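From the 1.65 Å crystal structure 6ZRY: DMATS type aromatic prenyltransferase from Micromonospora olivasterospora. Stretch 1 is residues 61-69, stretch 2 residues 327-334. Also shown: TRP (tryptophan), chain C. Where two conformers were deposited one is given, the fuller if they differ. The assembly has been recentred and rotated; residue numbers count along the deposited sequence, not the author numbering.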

# COMPACT_ATOMS: atom_id res chain seq x y z
N VAL A 61 -5.93 -4.32 8.12
CA VAL A 61 -6.29 -3.03 7.46
C VAL A 61 -5.21 -1.99 7.83
O VAL A 61 -4.72 -2.02 9.00
CB VAL A 61 -7.71 -2.58 7.86
CG1 VAL A 61 -7.87 -1.06 7.82
CG2 VAL A 61 -8.79 -3.26 7.01
N GLU A 62 -4.86 -1.13 6.87
CA GLU A 62 -3.97 0.05 7.08
C GLU A 62 -4.62 1.23 6.37
O GLU A 62 -5.08 1.05 5.23
CB GLU A 62 -2.57 -0.20 6.54
CG GLU A 62 -1.65 0.97 6.73
CD GLU A 62 -0.23 0.73 6.24
OE1 GLU A 62 0.63 0.31 7.04
OE2 GLU A 62 -0.02 0.95 5.04
N PHE A 63 -4.68 2.38 7.01
CA PHE A 63 -5.24 3.61 6.45
C PHE A 63 -4.11 4.40 5.80
O PHE A 63 -2.97 4.20 6.16
CB PHE A 63 -5.87 4.46 7.55
CG PHE A 63 -6.99 3.77 8.29
CD1 PHE A 63 -8.21 3.54 7.67
CD2 PHE A 63 -6.81 3.33 9.60
CE1 PHE A 63 -9.26 2.92 8.35
CE2 PHE A 63 -7.85 2.71 10.28
CZ PHE A 63 -9.07 2.50 9.65
N SER A 64 -4.45 5.27 4.87
CA SER A 64 -3.51 6.30 4.37
C SER A 64 -4.26 7.51 3.90
O SER A 64 -5.47 7.39 3.54
CB SER A 64 -2.60 5.74 3.27
OG SER A 64 -3.34 5.28 2.15
N ILE A 65 -3.58 8.65 3.93
CA ILE A 65 -4.10 9.92 3.43
C ILE A 65 -3.06 10.49 2.45
O ILE A 65 -1.90 10.56 2.80
CB ILE A 65 -4.51 10.85 4.58
CG1 ILE A 65 -5.04 12.17 4.05
CG2 ILE A 65 -3.43 11.01 5.61
CD1 ILE A 65 -5.98 12.87 5.02
N ALA A 66 -3.51 10.74 1.24
CA ALA A 66 -2.71 11.27 0.13
C ALA A 66 -3.05 12.73 -0.05
O ALA A 66 -4.20 13.04 -0.33
CB ALA A 66 -2.97 10.47 -1.13
N PHE A 67 -2.04 13.59 0.09
CA PHE A 67 -2.15 15.04 -0.17
C PHE A 67 -1.73 15.29 -1.61
O PHE A 67 -0.65 14.87 -1.98
CB PHE A 67 -1.32 15.81 0.84
CG PHE A 67 -1.71 15.50 2.25
CD1 PHE A 67 -2.76 16.17 2.85
CD2 PHE A 67 -1.01 14.56 2.98
CE1 PHE A 67 -3.12 15.87 4.15
CE2 PHE A 67 -1.35 14.29 4.29
CZ PHE A 67 -2.40 14.96 4.88
N ASN A 68 -2.63 15.88 -2.38
CA ASN A 68 -2.56 16.04 -3.85
C ASN A 68 -2.52 17.54 -4.14
O ASN A 68 -3.28 18.25 -3.51
CB ASN A 68 -3.77 15.38 -4.56
CG ASN A 68 -4.22 14.05 -3.99
OD1 ASN A 68 -3.49 13.05 -4.05
ND2 ASN A 68 -5.46 13.99 -3.48
N GLU A 69 -1.64 18.00 -5.03
CA GLU A 69 -1.58 19.44 -5.45
C GLU A 69 -2.94 19.83 -6.05
O GLU A 69 -3.37 19.15 -6.98
CB GLU A 69 -0.46 19.67 -6.47
N ILE A 327 2.65 6.15 12.32
CA ILE A 327 3.05 6.58 10.97
C ILE A 327 3.95 5.46 10.41
O ILE A 327 5.12 5.41 10.75
CB ILE A 327 3.72 7.96 10.98
CG1 ILE A 327 2.83 8.99 11.69
CG2 ILE A 327 4.06 8.39 9.56
CD1 ILE A 327 3.45 10.35 11.83
N ALA A 328 3.36 4.56 9.64
CA ALA A 328 4.01 3.31 9.24
C ALA A 328 4.98 3.56 8.07
O ALA A 328 6.06 2.94 8.01
CB ALA A 328 2.94 2.31 8.85
N HIS A 329 4.54 4.38 7.15
CA HIS A 329 5.25 4.74 5.91
C HIS A 329 4.97 6.20 5.55
O HIS A 329 3.92 6.75 5.97
CB HIS A 329 4.83 3.88 4.73
CG HIS A 329 4.86 2.42 4.95
ND1 HIS A 329 5.92 1.65 4.56
CD2 HIS A 329 3.95 1.56 5.47
CE1 HIS A 329 5.67 0.37 4.84
NE2 HIS A 329 4.48 0.29 5.41
N VAL A 330 5.85 6.79 4.77
CA VAL A 330 5.53 8.04 4.04
C VAL A 330 6.09 7.90 2.64
O VAL A 330 7.16 7.27 2.49
CB VAL A 330 6.09 9.29 4.77
CG1 VAL A 330 7.59 9.26 4.85
CG2 VAL A 330 5.60 10.57 4.09
N SER A 331 5.36 8.38 1.66
CA SER A 331 5.69 8.16 0.24
C SER A 331 5.62 9.46 -0.54
O SER A 331 4.82 10.33 -0.24
CB SER A 331 4.83 7.07 -0.38
OG SER A 331 3.53 7.56 -0.70
N LEU A 332 6.50 9.58 -1.52
CA LEU A 332 6.52 10.65 -2.51
C LEU A 332 6.09 10.07 -3.85
O LEU A 332 6.69 9.04 -4.25
CB LEU A 332 7.92 11.23 -2.61
CG LEU A 332 8.06 12.35 -3.63
CD1 LEU A 332 7.25 13.57 -3.22
CD2 LEU A 332 9.52 12.70 -3.83
N ARG A 333 5.10 10.71 -4.50
CA ARG A 333 4.52 10.31 -5.81
C ARG A 333 4.99 11.32 -6.86
O ARG A 333 4.72 12.47 -6.67
CB ARG A 333 2.98 10.23 -5.75
CG ARG A 333 2.43 9.46 -4.55
CD ARG A 333 0.90 9.45 -4.31
NE ARG A 333 0.14 10.63 -4.75
CZ ARG A 333 -0.28 11.62 -3.97
NH1 ARG A 333 -0.02 11.64 -2.67
NH2 ARG A 333 -0.96 12.63 -4.51
N LEU A 334 5.68 10.86 -7.92
CA LEU A 334 6.15 11.68 -9.06
C LEU A 334 5.48 11.23 -10.36
O LEU A 334 5.40 9.98 -10.56
CB LEU A 334 7.67 11.55 -9.15
CG LEU A 334 8.41 11.83 -7.85
CD1 LEU A 334 9.86 11.45 -7.96
CD2 LEU A 334 8.27 13.30 -7.44
N TRP C . 3.00 -3.91 6.44
CA TRP C . 3.69 -4.40 5.20
C TRP C . 5.08 -3.77 5.10
O TRP C . 5.90 -4.22 4.28
CB TRP C . 2.85 -4.12 3.94
CG TRP C . 2.61 -2.67 3.66
CD1 TRP C . 1.63 -1.87 4.20
CD2 TRP C . 3.35 -1.83 2.75
NE1 TRP C . 1.72 -0.60 3.69
CE2 TRP C . 2.75 -0.55 2.79
CE3 TRP C . 4.43 -2.04 1.89
CZ2 TRP C . 3.23 0.52 2.03
CZ3 TRP C . 4.90 -0.99 1.13
CH2 TRP C . 4.30 0.27 1.20
OXT TRP C . 5.40 -2.81 5.85
O HOH W 1 2.79 -1.21 7.26

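The strongest polar links between the two strands pass through bound tryptophan and a water at one end of the contact. The indole NE1 of the ligand donates a hydrogen bond of 2.7 Å to Glu-62 OE2, while water 1 donates to Glu-62 OE1 at 2.7 Å and lies 2.9 Å from His-329 NE2, also within hydrogen-bonding geometry. The same water accepts from the ligand's amino nitrogen, TRP N, at 2.8 Å. Glu-62 thus uses both carboxylate oxygens, and its extended side chain, with chi1 and chi2 both t, carries them across to the second strand. His-329, with chi1 m, presents one ring face to the indole, NE2 lying 3.3 Å from TRP CE2, and its edge to the carboxylate, with CD2 3.9 Å from Glu-62 OE1. No direct hydrogen bond joins the two residues.

At the other end, Arg-333 reaches over to the backbone of the first strand. Its NH1 and NH2 each donate a weak hydrogen bond to Phe-67 O, both at 3.4 Å, the carbonyl lying near the guanidinium plane. A planar group with two terminal nitrogens suits such a shared acceptor. Asn-68 OD1 comes within 2.6 Å of Arg-333 NH2, but the angle is too poor for a hydrogen bond.

Small side chains fill in around these groups. The CB of Ala-66 packs 3.5 Å from Arg-333 NH1, and the CB of Ala-328 lies 3.6 Å from Glu-62 OE1; at both sites a methyl group sits close against the longer polar side chain. The contact is modest, burying 203 Å² in total, with Arg-333 contributing the largest share. The strand axes come no closer than 9.0 Å and their directions differ by 44°, so long side chains, rather than backbone pairing, bridge the gap.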